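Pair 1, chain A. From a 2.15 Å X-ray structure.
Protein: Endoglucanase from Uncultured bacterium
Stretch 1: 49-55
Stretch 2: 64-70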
# COMPACT_ATOMS: atom_id res chain seq x y z
N TRP A 49 -13.80 11.86 -36.38
CA TRP A 49 -14.80 11.19 -35.56
C TRP A 49 -14.68 11.54 -34.08
O TRP A 49 -13.58 11.57 -33.53
CB TRP A 49 -14.76 9.68 -35.74
CG TRP A 49 -15.79 9.00 -34.88
CD1 TRP A 49 -17.14 9.15 -34.95
CD2 TRP A 49 -15.54 8.15 -33.77
NE1 TRP A 49 -17.76 8.41 -33.97
CE2 TRP A 49 -16.79 7.79 -33.23
CE3 TRP A 49 -14.38 7.64 -33.18
CZ2 TRP A 49 -16.91 6.94 -32.13
CZ3 TRP A 49 -14.51 6.78 -32.09
CH2 TRP A 49 -15.76 6.47 -31.57
N THR A 50 -15.82 11.81 -33.45
CA THR A 50 -15.85 12.20 -32.06
C THR A 50 -16.97 11.53 -31.28
O THR A 50 -18.16 11.73 -31.56
CB THR A 50 -15.96 13.71 -31.91
OG1 THR A 50 -15.05 14.34 -32.81
CG2 THR A 50 -15.59 14.11 -30.53
N PRO A 51 -16.60 10.73 -30.28
CA PRO A 51 -17.54 10.01 -29.44
C PRO A 51 -18.25 10.96 -28.51
O PRO A 51 -17.63 11.89 -28.00
CB PRO A 51 -16.64 9.08 -28.62
CG PRO A 51 -15.42 8.93 -29.45
CD PRO A 51 -15.22 10.26 -30.09
N THR A 52 -19.55 10.77 -28.30
CA THR A 52 -20.26 11.54 -27.28
C THR A 52 -20.54 10.72 -26.03
O THR A 52 -21.07 9.62 -26.10
CB THR A 52 -21.58 12.13 -27.83
OG1 THR A 52 -21.27 13.10 -28.83
CG2 THR A 52 -22.37 12.80 -26.73
N LEU A 53 -20.20 11.29 -24.87
CA LEU A 53 -20.51 10.65 -23.59
C LEU A 53 -21.67 11.32 -22.89
O LEU A 53 -21.73 12.55 -22.78
CB LEU A 53 -19.29 10.64 -22.68
CG LEU A 53 -19.44 10.04 -21.27
CD1 LEU A 53 -19.46 8.51 -21.33
CD2 LEU A 53 -18.28 10.50 -20.42
N GLN A 54 -22.57 10.51 -22.34
CA GLN A 54 -23.52 10.99 -21.38
C GLN A 54 -23.25 10.36 -20.02
O GLN A 54 -22.75 9.24 -19.93
CB GLN A 54 -24.95 10.67 -21.83
CG GLN A 54 -25.24 11.08 -23.26
CD GLN A 54 -26.58 10.54 -23.72
OE1 GLN A 54 -26.89 9.37 -23.53
NE2 GLN A 54 -27.41 11.42 -24.28
N ILE A 55 -23.53 11.12 -18.96
CA ILE A 55 -23.71 10.54 -17.64
C ILE A 55 -25.19 10.56 -17.34
O ILE A 55 -25.87 11.55 -17.58
CB ILE A 55 -23.02 11.35 -16.54
CG1 ILE A 55 -21.52 11.58 -16.82
CG2 ILE A 55 -23.39 10.81 -15.14
CD1 ILE A 55 -20.73 10.35 -17.24
N VAL A 64 -27.68 13.61 -17.32
CA VAL A 64 -27.37 14.68 -16.39
C VAL A 64 -26.11 15.43 -16.82
O VAL A 64 -25.82 16.53 -16.35
CB VAL A 64 -27.32 14.15 -14.92
CG1 VAL A 64 -26.02 13.41 -14.64
CG2 VAL A 64 -27.55 15.27 -13.93
N TRP A 65 -25.45 14.88 -17.84
CA TRP A 65 -24.22 15.45 -18.35
C TRP A 65 -23.98 14.85 -19.73
O TRP A 65 -24.20 13.66 -19.95
CB TRP A 65 -23.04 15.14 -17.39
CG TRP A 65 -21.73 15.82 -17.72
CD1 TRP A 65 -21.19 16.89 -17.06
CD2 TRP A 65 -20.78 15.44 -18.73
NE1 TRP A 65 -19.97 17.22 -17.62
CE2 TRP A 65 -19.70 16.36 -18.65
CE3 TRP A 65 -20.71 14.39 -19.65
CZ2 TRP A 65 -18.57 16.27 -19.47
CZ3 TRP A 65 -19.61 14.32 -20.49
CH2 TRP A 65 -18.55 15.26 -20.40
N GLU A 66 -23.57 15.67 -20.68
CA GLU A 66 -23.31 15.16 -22.00
C GLU A 66 -22.15 15.94 -22.55
O GLU A 66 -22.05 17.13 -22.32
CB GLU A 66 -24.55 15.35 -22.89
CG GLU A 66 -24.43 14.74 -24.27
CD GLU A 66 -25.78 14.72 -25.02
OE1 GLU A 66 -26.83 14.50 -24.38
OE2 GLU A 66 -25.78 14.94 -26.25
N GLY A 67 -21.24 15.27 -23.25
CA GLY A 67 -19.99 15.90 -23.65
C GLY A 67 -19.33 15.08 -24.73
O GLY A 67 -19.45 13.85 -24.76
N THR A 68 -18.74 15.78 -25.68
CA THR A 68 -17.90 15.20 -26.70
C THR A 68 -16.56 14.76 -26.08
O THR A 68 -16.00 15.47 -25.23
CB THR A 68 -17.67 16.22 -27.86
OG1 THR A 68 -16.99 15.58 -28.94
CG2 THR A 68 -16.84 17.42 -27.39
N MET A 69 -16.08 13.58 -26.46
CA MET A 69 -14.83 13.06 -25.90
C MET A 69 -13.62 13.52 -26.71
O MET A 69 -13.60 13.43 -27.95
CB MET A 69 -14.87 11.52 -25.78
CG MET A 69 -16.09 10.99 -25.01
SD MET A 69 -15.96 9.23 -24.57
CE MET A 69 -14.72 9.27 -23.25
N ALA A 70 -12.57 13.96 -26.02
CA ALA A 70 -11.30 14.24 -26.67
C ALA A 70 -10.57 12.96 -27.06
O ALA A 70 -10.70 11.92 -26.38
CB ALA A 70 -10.44 15.10 -25.79

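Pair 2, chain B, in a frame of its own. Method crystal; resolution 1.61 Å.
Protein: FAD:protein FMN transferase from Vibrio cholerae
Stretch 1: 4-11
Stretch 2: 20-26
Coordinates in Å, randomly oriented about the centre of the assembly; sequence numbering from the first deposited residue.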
# COMPACT_ATOMS: atom_id res chain seq x y z
N PRO B 4 23.63 -3.50 -27.35
CA PRO B 4 23.10 -4.37 -26.26
C PRO B 4 22.81 -3.56 -24.98
O PRO B 4 23.73 -3.00 -24.42
CB PRO B 4 24.19 -5.44 -26.07
CG PRO B 4 24.99 -5.43 -27.37
CD PRO B 4 24.92 -4.00 -27.87
N ALA B 5 21.55 -3.52 -24.53
CA ALA B 5 21.04 -2.56 -23.51
C ALA B 5 21.50 -2.95 -22.10
O ALA B 5 21.30 -4.12 -21.70
CB ALA B 5 19.54 -2.43 -23.57
N GLU B 6 22.06 -1.99 -21.36
CA GLU B 6 22.68 -2.21 -20.02
C GLU B 6 21.60 -1.88 -18.98
O GLU B 6 21.11 -0.74 -18.97
CB GLU B 6 23.92 -1.33 -19.82
CG GLU B 6 24.59 -1.54 -18.45
CD GLU B 6 25.63 -0.53 -17.97
OE1 GLU B 6 26.17 0.24 -18.80
OE2 GLU B 6 25.91 -0.52 -16.73
N GLN B 7 21.22 -2.89 -18.19
CA GLN B 7 20.31 -2.71 -17.04
C GLN B 7 21.17 -2.52 -15.79
O GLN B 7 22.14 -3.28 -15.60
CB GLN B 7 19.35 -3.90 -16.91
CG GLN B 7 18.50 -3.83 -15.65
CD GLN B 7 17.50 -4.97 -15.63
OE1 GLN B 7 17.73 -6.02 -15.05
NE2 GLN B 7 16.41 -4.78 -16.33
N VAL B 8 20.82 -1.55 -14.96
CA VAL B 8 21.38 -1.34 -13.60
C VAL B 8 20.30 -1.72 -12.59
O VAL B 8 19.14 -1.29 -12.76
CB VAL B 8 21.78 0.13 -13.45
CG1 VAL B 8 22.31 0.38 -12.05
CG2 VAL B 8 22.75 0.58 -14.53
N HIS B 9 20.66 -2.51 -11.58
CA HIS B 9 19.82 -2.89 -10.44
C HIS B 9 20.37 -2.22 -9.18
O HIS B 9 21.52 -2.51 -8.78
CB HIS B 9 19.74 -4.40 -10.39
CG HIS B 9 18.99 -4.95 -9.24
ND1 HIS B 9 19.09 -6.28 -8.87
CD2 HIS B 9 18.15 -4.36 -8.35
CE1 HIS B 9 18.34 -6.49 -7.82
NE2 HIS B 9 17.72 -5.33 -7.49
N LEU B 10 19.59 -1.34 -8.55
CA LEU B 10 19.91 -0.78 -7.24
C LEU B 10 19.03 -1.42 -6.18
O LEU B 10 17.85 -1.67 -6.45
CB LEU B 10 19.63 0.72 -7.28
CG LEU B 10 20.35 1.51 -8.37
CD1 LEU B 10 19.96 2.96 -8.27
CD2 LEU B 10 21.86 1.35 -8.29
N SER B 11 19.58 -1.69 -5.01
CA SER B 11 18.79 -2.29 -3.91
C SER B 11 19.24 -1.65 -2.61
O SER B 11 20.43 -1.27 -2.47
CB SER B 11 18.97 -3.77 -3.89
OG SER B 11 18.03 -4.38 -3.03
N ASN B 20 14.00 -2.35 -4.75
CA ASN B 20 14.71 -2.86 -5.94
C ASN B 20 14.34 -1.94 -7.08
O ASN B 20 13.18 -1.81 -7.42
CB ASN B 20 14.38 -4.29 -6.28
CG ASN B 20 14.94 -5.25 -5.26
OD1 ASN B 20 16.15 -5.47 -5.19
ND2 ASN B 20 14.02 -5.84 -4.49
N ILE B 21 15.33 -1.26 -7.63
CA ILE B 21 15.11 -0.34 -8.76
C ILE B 21 15.93 -0.89 -9.92
O ILE B 21 17.12 -1.14 -9.73
CB ILE B 21 15.45 1.08 -8.35
CG1 ILE B 21 14.46 1.52 -7.25
CG2 ILE B 21 15.45 2.00 -9.58
CD1 ILE B 21 14.95 2.62 -6.43
N LYS B 22 15.31 -1.08 -11.06
CA LYS B 22 16.01 -1.47 -12.30
C LYS B 22 15.78 -0.40 -13.34
O LYS B 22 14.64 0.09 -13.48
CB LYS B 22 15.56 -2.83 -12.83
CG LYS B 22 15.92 -3.98 -11.91
CD LYS B 22 15.38 -5.33 -12.44
CE LYS B 22 15.83 -6.49 -11.57
NZ LYS B 22 15.50 -7.82 -12.13
N TYR B 23 16.83 0.00 -14.03
CA TYR B 23 16.64 1.01 -15.10
C TYR B 23 17.61 0.68 -16.22
O TYR B 23 18.62 -0.03 -16.03
CB TYR B 23 16.76 2.44 -14.56
CG TYR B 23 18.15 2.80 -14.12
CD1 TYR B 23 18.54 2.65 -12.80
CD2 TYR B 23 19.08 3.34 -15.00
CE1 TYR B 23 19.81 2.96 -12.38
CE2 TYR B 23 20.35 3.67 -14.58
CZ TYR B 23 20.72 3.48 -13.26
OH TYR B 23 21.98 3.79 -12.82
N ILE B 24 17.33 1.27 -17.38
CA ILE B 24 18.15 1.05 -18.59
C ILE B 24 19.07 2.26 -18.76
O ILE B 24 18.57 3.36 -18.84
CB ILE B 24 17.32 0.74 -19.84
CG1 ILE B 24 16.35 -0.43 -19.59
CG2 ILE B 24 18.28 0.42 -20.99
CD1 ILE B 24 17.02 -1.70 -19.05
N GLN B 25 20.37 2.00 -18.79
CA GLN B 25 21.40 3.05 -18.98
C GLN B 25 21.11 3.69 -20.33
O GLN B 25 20.79 2.97 -21.31
CB GLN B 25 22.78 2.40 -18.86
CG GLN B 25 23.92 3.41 -18.95
CD GLN B 25 23.94 4.38 -17.79
OE1 GLN B 25 23.54 4.06 -16.69
NE2 GLN B 25 24.45 5.59 -18.02
N GLN B 26 21.23 5.01 -20.39
CA GLN B 26 21.08 5.81 -21.63
C GLN B 26 22.16 6.87 -21.60
O GLN B 26 22.71 7.19 -20.56
CB GLN B 26 19.67 6.41 -21.69
CG GLN B 26 18.64 5.39 -22.16
CD GLN B 26 18.86 4.92 -23.58
OE1 GLN B 26 19.33 3.80 -23.84
NE2 GLN B 26 18.51 5.78 -24.52
O HOH W 1 21.64 0.64 -22.40
O HOH W 2 18.46 -8.42 -12.64

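Two antiparallel strands can hold the same backbone register while filling the space above it in quite different ways, and these two pairs are a worked example. Their central residues superpose with an RMSD of 0.8 Å, and the strands run at 169° in pair 1 and 162° in pair 2.

The shared ladder is made by main-chain atoms, so it tolerates almost any sequence. In pair 1, Leu A53 N donates to Gly A67 O at 2.7 Å and Gly A67 N returns the bond to Leu A53 O at 2.8 Å. The matched residues of pair 2 do the same: Val B8 N to Tyr B23 O and Tyr B23 N to Val B8 O, both 2.9 Å. One step on, Ile A55 N reaches Trp A65 O at 2.8 Å, as Leu B10 N reaches Ile B21 O at 2.7 Å. The return bonds differ: Trp A65 N to Ile A55 O is weak at 3.4 Å, whereas Ile B21 N to Leu B10 O measures 2.8 Å.

The face carrying Leu A53, Ile A55 and Trp A65 matches that of Val B8, Leu B10 and Ile B21, and here the solutions diverge. Each pair places one aromatic ring on this face, but from different positions. In pair 1 it comes from Trp A65, whose CZ3 lies 4.0 Å from Leu A53 CD2, while its CB lies 3.9 Å from Ile A55 CB. The indole extends over Gly A67, where an ideal CB would lie 2.3 Å from Trp A65 CH2; the absence of a side chain leaves room for the ring. In pair 2 the glycine position is Tyr B23, and the tryptophan position is the smaller Ile B21, whose CB sits 4.3 Å from Leu B10 CB. The tyrosine ring receives Val B8 over one face, with Val B8 CB 3.8 Å from the ring centroid, and meets Leu B10 at its edge, where Leu B10 CD1 is 4.1 Å from Tyr B23 CE1.

Beyond the bridges, Met A69 and Gln B25 match and both direct CA-to-CB toward the partner stretch. Met A69 CG packs 4.0 Å from Leu A53 CB; Gln B25 OE1 comes within 4.2 Å of Val B8 CG2.

The other face repeats the principle with polar chemistry. Gln A54 NE2 donates to Glu A66 OE1 at 3.1 Å. At the matched positions, Lys B22 CE instead lies over the His B9 ring, 4.3 Å from its centroid, leaving His B9 NE2 to donate to Asn B20 OD1 at 2.8 Å.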